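Local coordinates for 4-aminobutyrate transaminase (Acinetobacter baumannii, PDB 6WOP) that catalyses pyridoxal 5'-phosphate-dependent transfer of the amino group of 4-aminobutyrate to 2-oxoglutarate, as a class-III aminotransferase, at the interface of chains A and B. Sequence-based numbering; all coordinates share one arbitrary frame. Chains: chain A/B, 4-aminobutyrate transaminase.

Contact 1: the interface of chains A and B. Residues chain A 121-122, 125, 290-291, 294-295; chain B 156, 159-160.
B:Asp159 and A:Asn291 meet through a pair of hydrogen bonds that divide the carboxylate between backbone and side chain. The backbone N of A:Asn291 gives its hydrogen to OD2 of B:Asp159 at 2.8 Å, reaching that oxygen from above the carboxylate plane, 46° out of it. The side-chain amide ND2 of A:Asn291 donates to OD1 of B:Asp159 at 2.9 Å, on the syn side of that oxygen but tilted out of the carboxylate plane. The acceptor lies almost in the amide plane, although the amide and carboxylate planes themselves are turned 42° apart. With each oxygen tied to a separate N-H, rotation of the carboxylate should be restrained.

Next to it, the ring of B:Phe160 slides in between its own neighbour and chain A. CB of A:Lys121 sits over one face, offset toward the rim and 3.9 Å from the centroid of the B:Phe160 ring, a CH-pi contact. The lysine chain bends at chi3 (40°), which carries CE of A:Lys121 back along the same ring to 3.6 Å from CE2 of B:Phe160. B:Asp159 CB covers the centre of the opposite face, so the phenyl is sandwiched. CG of A:Pro290 comes to the ring edge in its plane, 3.9 Å from CE1 of B:Phe160. The carbonyl oxygens of A:Gly294 and B:Tyr156 also lie at the ring edge, in its plane, A:Gly294 O being nearest CE2 of B:Phe160.

SG of A:Cys125, anti to its backbone N, also touches the aspartate stem, 4.1 Å from CB of B:Asp159.

In the fold, A:Lys121, A:Ile122 and A:Cys125 belong to helix 112-127, while A:Pro290 to A:Leu295 follow helix 284-287 as a loop. Chain B contributes a loop segment after its helix 144-149, which packs against both.

Contact 2: the interface of chains A and B. Residues chain A 23-24, 50-51, 380, 382; chain B 77-78, 81-82.
A loop of chain B, residues 77 to 82, pushes against three pieces of chain A: the loop at A:Met23 and A:Cys24, the short helix 49-52, and the strands 379-380 and 382-384. B:Val81 is the residue that touches all three regions, burying 82 Å² of its surface.

Its isopropyl group splits the work between two branches. CG2 of B:Val81, anti to the carbonyl carbon, comes 3.6 Å from CG1 of A:Ile51, the two side chains crossing at a slant. CG1 of B:Val81, anti to the backbone N (chi1 174°), stands 4.0 Å from CD2 of A:Leu382, whose side chain runs at about a right angle to the valine. The methyl CE of A:Met23 also approaches CG1, but that side chain is poorly ordered and the contact is tentative.

A backbone hydrogen bond crosses here: N of A:Cys24 donates to the carbonyl O of B:Val81 at 2.8 Å. SG of A:Cys24, placed beside its own backbone N (chi1 -79°), lies 3.7 Å from the hydroxyl OG1 of B:Thr82. CD2 of A:Leu380 reaches OG1 of B:Thr82 at 3.9 Å. At the helix 49-52 end, CB of B:Ala78 lies 3.6 Å from the carbonyl O of A:Gly50.

The loop is braced from within, since the hydroxyl OG1 of B:Thr77 donates to the carbonyl O of B:Thr82 at 2.7 Å, in the carbonyl plane, linking the two ends of the segment.

In chain B this loop connects helix 61-71 with helix 85-97; on chain A it fits where N-terminal segments and the strands that follow helix 364-376 come together.

Contact 1: the interface of chains A and B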
ATOM      1  N   LYS A 121     -14.936   4.429   4.828  1.00 15.93           N
ATOM      2  CA  LYS A 121     -15.481   3.146   4.401  1.00 15.36           C
ATOM      3  C   LYS A 121     -16.748   3.317   3.567  1.00 16.15           C
ATOM      4  O   LYS A 121     -16.930   2.666   2.521  1.00 15.45           O
ATOM      5  CB  LYS A 121     -15.770   2.273   5.622  1.00 16.06           C
ATOM      6  CG  LYS A 121     -14.476   1.897   6.333  1.00 17.16           C
ATOM      7  CD  LYS A 121     -14.603   1.158   7.690  1.00 19.02           C
ATOM      8  CE  LYS A 121     -15.678   0.099   7.803  1.00 25.92           C
ATOM      9  NZ  LYS A 121     -15.680  -0.334   9.273  1.00 30.71           N
ATOM     10  N   ILE A 122     -17.672   4.142   4.052  1.00 15.86           N
ATOM     11  CA  ILE A 122     -18.938   4.380   3.346  1.00 15.71           C
ATOM     12  C   ILE A 122     -18.680   5.024   1.979  1.00 14.57           C
ATOM     13  O   ILE A 122     -19.248   4.623   0.947  1.00 16.23           O
ATOM     14  CB  ILE A 122     -19.807   5.269   4.256  1.00 15.66           C
ATOM     15  CG1 ILE A 122     -20.324   4.462   5.470  1.00 15.48           C
ATOM     16  CG2 ILE A 122     -21.008   5.970   3.470  1.00 13.00           C
ATOM     17  CD1 ILE A 122     -20.876   5.472   6.545  1.00 14.61           C
ATOM     18  N   CYS A 125     -17.197   2.563  -0.407  1.00 18.90           N
ATOM     19  CA  CYS A 125     -18.209   1.610  -0.828  1.00 17.70           C
ATOM     20  C   CYS A 125     -19.116   2.252  -1.881  1.00 15.72           C
ATOM     21  O   CYS A 125     -19.374   1.663  -2.928  1.00 14.70           O
ATOM     22  CB  CYS A 125     -19.012   1.106   0.404  1.00 17.73           C
ATOM     23  SG  CYS A 125     -20.493   0.146  -0.101  1.00 23.51           S
ATOM     24  N   PRO A 290     -22.866   0.382   2.171  1.00 18.27           N
ATOM     25  CA  PRO A 290     -22.334  -0.888   2.701  1.00 19.23           C
ATOM     26  C   PRO A 290     -23.439  -1.901   2.947  1.00 23.83           C
ATOM     27  O   PRO A 290     -24.562  -1.541   3.316  1.00 22.49           O
ATOM     28  CB  PRO A 290     -21.665  -0.491   4.018  1.00 18.88           C
ATOM     29  CG  PRO A 290     -21.233   0.979   3.810  1.00 18.00           C
ATOM     30  CD  PRO A 290     -22.422   1.543   2.983  1.00 16.29           C
ATOM     31  N   ASN A 291     -23.119  -3.176   2.720  1.00 18.24           N
ATOM     32  CA  ASN A 291     -24.075  -4.242   2.939  1.00 19.11           C
ATOM     33  C   ASN A 291     -24.189  -4.604   4.423  1.00 18.93           C
ATOM     34  O   ASN A 291     -23.306  -4.287   5.235  1.00 20.27           O
ATOM     35  CB  ASN A 291     -23.656  -5.468   2.137  1.00 19.72           C
ATOM     36  CG  ASN A 291     -23.826  -5.270   0.659  1.00 30.48           C
ATOM     37  OD1 ASN A 291     -24.943  -5.330   0.145  1.00 27.87           O
ATOM     38  ND2 ASN A 291     -22.710  -5.061  -0.057  1.00 30.15           N
ATOM     39  N   GLY A 294     -21.488  -4.949   7.244  1.00 20.25           N
ATOM     40  CA  GLY A 294     -20.345  -4.148   6.841  1.00 23.38           C
ATOM     41  C   GLY A 294     -19.982  -3.034   7.777  1.00 22.20           C
ATOM     42  O   GLY A 294     -18.868  -2.506   7.676  1.00 22.41           O
ATOM     43  N   LEU A 295     -20.889  -2.642   8.675  1.00 21.92           N
ATOM     44  CA  LEU A 295     -20.650  -1.571   9.612  1.00 17.69           C
ATOM     45  C   LEU A 295     -21.022  -2.076  11.005  1.00 23.49           C
ATOM     46  O   LEU A 295     -21.943  -2.874  11.151  1.00 27.11           O
ATOM     47  CB  LEU A 295     -21.521  -0.342   9.309  1.00 19.31           C
ATOM     48  CG  LEU A 295     -21.333   0.392   7.986  1.00 21.92           C
ATOM     49  CD1 LEU A 295     -22.374   1.553   7.832  1.00 21.32           C
ATOM     50  CD2 LEU A 295     -19.891   0.905   7.920  1.00 18.02           C
TER
ATOM     51  N   TYR B 156     -17.111  -8.437   6.538  1.00 21.52           N
ATOM     52  CA  TYR B 156     -16.417  -7.335   7.202  1.00 20.71           C
ATOM     53  C   TYR B 156     -15.640  -6.426   6.251  1.00 22.33           C
ATOM     54  O   TYR B 156     -15.482  -5.230   6.533  1.00 23.15           O
ATOM     55  CB  TYR B 156     -15.421  -7.865   8.228  1.00 21.36           C
ATOM     56  CG  TYR B 156     -16.093  -8.730   9.225  1.00 24.43           C
ATOM     57  CD1 TYR B 156     -17.205  -8.258   9.960  1.00 29.43           C
ATOM     58  CD2 TYR B 156     -15.665 -10.054   9.430  1.00 25.85           C
ATOM     59  CE1 TYR B 156     -17.848  -9.083  10.888  1.00 28.74           C
ATOM     60  CE2 TYR B 156     -16.290 -10.857  10.371  1.00 25.93           C
ATOM     61  CZ  TYR B 156     -17.370 -10.367  11.084  1.00 31.58           C
ATOM     62  OH  TYR B 156     -17.981 -11.193  11.976  1.00 35.83           O
ATOM     63  N   ASP B 159     -16.771  -4.847   1.117  1.00 19.29           N
ATOM     64  CA  ASP B 159     -17.322  -3.595   0.576  1.00 20.13           C
ATOM     65  C   ASP B 159     -16.286  -2.460   0.438  1.00 17.86           C
ATOM     66  O   ASP B 159     -16.624  -1.423  -0.152  1.00 20.15           O
ATOM     67  CB  ASP B 159     -18.462  -3.041   1.490  1.00 19.80           C
ATOM     68  CG  ASP B 159     -19.685  -3.915   1.528  1.00 24.50           C
ATOM     69  OD1 ASP B 159     -19.933  -4.597   0.534  1.00 23.32           O
ATOM     70  OD2 ASP B 159     -20.386  -3.908   2.611  1.00 25.90           O
ATOM     71  N   PHE B 160     -15.085  -2.578   1.026  1.00 15.47           N
ATOM     72  CA  PHE B 160     -14.236  -1.436   1.304  1.00 18.16           C
ATOM     73  C   PHE B 160     -12.896  -1.432   0.561  1.00 20.91           C
ATOM     74  O   PHE B 160     -12.065  -0.565   0.851  1.00 20.09           O
ATOM     75  CB  PHE B 160     -14.003  -1.325   2.813  1.00 15.64           C
ATOM     76  CG  PHE B 160     -15.310  -1.261   3.575  1.00 16.23           C
ATOM     77  CD1 PHE B 160     -16.261  -0.319   3.187  1.00 15.93           C
ATOM     78  CD2 PHE B 160     -15.619  -2.176   4.560  1.00 21.50           C
ATOM     79  CE1 PHE B 160     -17.519  -0.263   3.806  1.00 14.87           C
ATOM     80  CE2 PHE B 160     -16.871  -2.125   5.221  1.00 20.43           C
ATOM     81  CZ  PHE B 160     -17.790  -1.159   4.827  1.00 19.87           C
TER

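Contact 2: the interface of chains A and B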
ATOM      1  N   MET A  23      -0.251  16.462  29.703  1.00 27.56           N
ATOM      2  CA  MET A  23       0.114  17.866  29.817  1.00 28.62           C
ATOM      3  C   MET A  23       0.147  18.355  31.262  1.00 26.38           C
ATOM      4  O   MET A  23       1.121  18.990  31.666  1.00 26.21           O
ATOM      5  CB  MET A  23      -0.810  18.762  28.985  1.00 32.07           C
ATOM      6  CG  MET A  23      -0.352  20.287  28.948  1.00 41.75           C
ATOM      7  SD  MET A  23      -1.763  21.415  28.963  1.00 49.91           S
ATOM      8  CE  MET A  23      -2.638  20.606  27.680  1.00 50.66           C
ATOM      9  N   CYS A  24      -0.912  18.139  32.038  1.00 23.41           N
ATOM     10  CA  CYS A  24      -0.933  18.729  33.380  1.00 26.61           C
ATOM     11  C   CYS A  24      -0.122  17.857  34.340  1.00 28.09           C
ATOM     12  O   CYS A  24      -0.187  16.628  34.296  1.00 24.65           O
ATOM     13  CB  CYS A  24      -2.369  18.857  33.906  1.00 25.55           C
ATOM     14  SG  CYS A  24      -3.280  20.245  33.280  1.00 28.61           S
ATOM     15  N   GLY A  50     -11.889  19.402  28.093  1.00 16.40           N
ATOM     16  CA  GLY A  50     -11.463  18.052  27.712  1.00 17.24           C
ATOM     17  C   GLY A  50     -11.126  17.948  26.239  1.00 18.92           C
ATOM     18  O   GLY A  50     -11.233  16.858  25.664  1.00 16.56           O
ATOM     19  N   ILE A  51     -10.703  19.061  25.620  1.00 19.27           N
ATOM     20  CA  ILE A  51     -10.433  19.224  24.187  1.00 21.15           C
ATOM     21  C   ILE A  51     -11.744  19.152  23.429  1.00 18.53           C
ATOM     22  O   ILE A  51     -11.948  18.200  22.631  1.00 20.32           O
ATOM     23  CB  ILE A  51      -9.469  18.194  23.557  1.00 20.68           C
ATOM     24  CG1 ILE A  51      -8.262  17.833  24.447  1.00 22.80           C
ATOM     25  CG2 ILE A  51      -8.962  18.749  22.245  1.00 19.83           C
ATOM     26  CD1 ILE A  51      -7.425  16.637  23.796  1.00 27.27           C
ATOM     27  N   LEU A 380      -6.797  26.811  32.938  1.00 24.58           N
ATOM     28  CA  LEU A 380      -6.291  25.719  32.120  1.00 21.84           C
ATOM     29  C   LEU A 380      -6.450  26.094  30.661  1.00 21.84           C
ATOM     30  O   LEU A 380      -7.585  26.176  30.178  1.00 20.73           O
ATOM     31  CB  LEU A 380      -7.077  24.436  32.424  1.00 21.07           C
ATOM     32  CG  LEU A 380      -6.806  23.197  31.537  1.00 21.16           C
ATOM     33  CD1 LEU A 380      -5.339  22.802  31.600  1.00 21.38           C
ATOM     34  CD2 LEU A 380      -7.652  22.004  31.978  1.00 18.53           C
ATOM     35  N   LEU A 382      -5.133  25.393  26.450  1.00 19.52           N
ATOM     36  CA  LEU A 382      -4.514  24.507  25.462  1.00 20.28           C
ATOM     37  C   LEU A 382      -3.811  25.265  24.338  1.00 23.16           C
ATOM     38  O   LEU A 382      -4.290  26.312  23.888  1.00 23.22           O
ATOM     39  CB  LEU A 382      -5.553  23.606  24.819  1.00 20.13           C
ATOM     40  CG  LEU A 382      -6.436  22.768  25.760  1.00 21.81           C
ATOM     41  CD1 LEU A 382      -7.511  22.136  24.905  1.00 24.49           C
ATOM     42  CD2 LEU A 382      -5.596  21.716  26.484  1.00 23.04           C
TER
ATOM     43  N   THR B  77     -11.833  14.184  31.336  1.00 16.71           N
ATOM     44  CA  THR B  77     -10.879  15.309  31.348  1.00 17.66           C
ATOM     45  C   THR B  77      -9.967  15.333  30.133  1.00 19.13           C
ATOM     46  O   THR B  77      -9.304  16.371  29.881  1.00 18.32           O
ATOM     47  CB  THR B  77      -9.958  15.239  32.580  1.00 19.62           C
ATOM     48  OG1 THR B  77      -9.204  14.000  32.529  1.00 21.19           O
ATOM     49  CG2 THR B  77     -10.802  15.368  33.898  1.00 21.10           C
ATOM     50  N   ALA B  78      -9.923  14.216  29.404  1.00 15.96           N
ATOM     51  CA  ALA B  78      -8.924  13.846  28.421  1.00 18.91           C
ATOM     52  C   ALA B  78      -7.651  13.571  29.190  1.00 19.47           C
ATOM     53  O   ALA B  78      -6.992  14.510  29.662  1.00 17.84           O
ATOM     54  CB  ALA B  78      -8.720  14.914  27.344  1.00 16.76           C
ATOM     55  N   VAL B  81      -4.601  15.575  28.657  1.00 19.92           N
ATOM     56  CA  VAL B  81      -4.602  16.937  29.142  1.00 20.42           C
ATOM     57  C   VAL B  81      -4.433  16.906  30.652  1.00 20.53           C
ATOM     58  O   VAL B  81      -3.459  17.459  31.191  1.00 20.66           O
ATOM     59  CB  VAL B  81      -5.897  17.660  28.750  1.00 18.07           C
ATOM     60  CG1 VAL B  81      -5.958  19.080  29.408  1.00 17.43           C
ATOM     61  CG2 VAL B  81      -5.995  17.766  27.226  1.00 18.82           C
ATOM     62  N   THR B  82      -5.418  16.324  31.347  1.00 20.32           N
ATOM     63  CA  THR B  82      -5.363  16.229  32.791  1.00 18.03           C
ATOM     64  C   THR B  82      -5.502  14.773  33.219  1.00 20.82           C
ATOM     65  O   THR B  82      -6.561  14.154  33.014  1.00 18.67           O
ATOM     66  CB  THR B  82      -6.475  17.051  33.448  1.00 22.41           C
ATOM     67  OG1 THR B  82      -6.492  18.378  32.895  1.00 20.66           O
ATOM     68  CG2 THR B  82      -6.252  17.050  34.945  1.00 18.45           C
TER

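Contact 1 and contact 2 lie about 35 Å apart, measured between the centres of their C-alpha atoms, and share no residue or secondary-structure element. In both, chain B presents loop residues, but to different parts of chain A: helix 112-127 and the loop after helix 284-287 in contact 1, N-terminal segments and late strands in contact 2. Because the interface is two-fold symmetric, each recurs with the chains exchanged; two patches about 35 Å apart would be expected to limit rocking of one subunit on the other, consistent with the dimers common to class-III aminotransferases; the deposited assembly holds four copies.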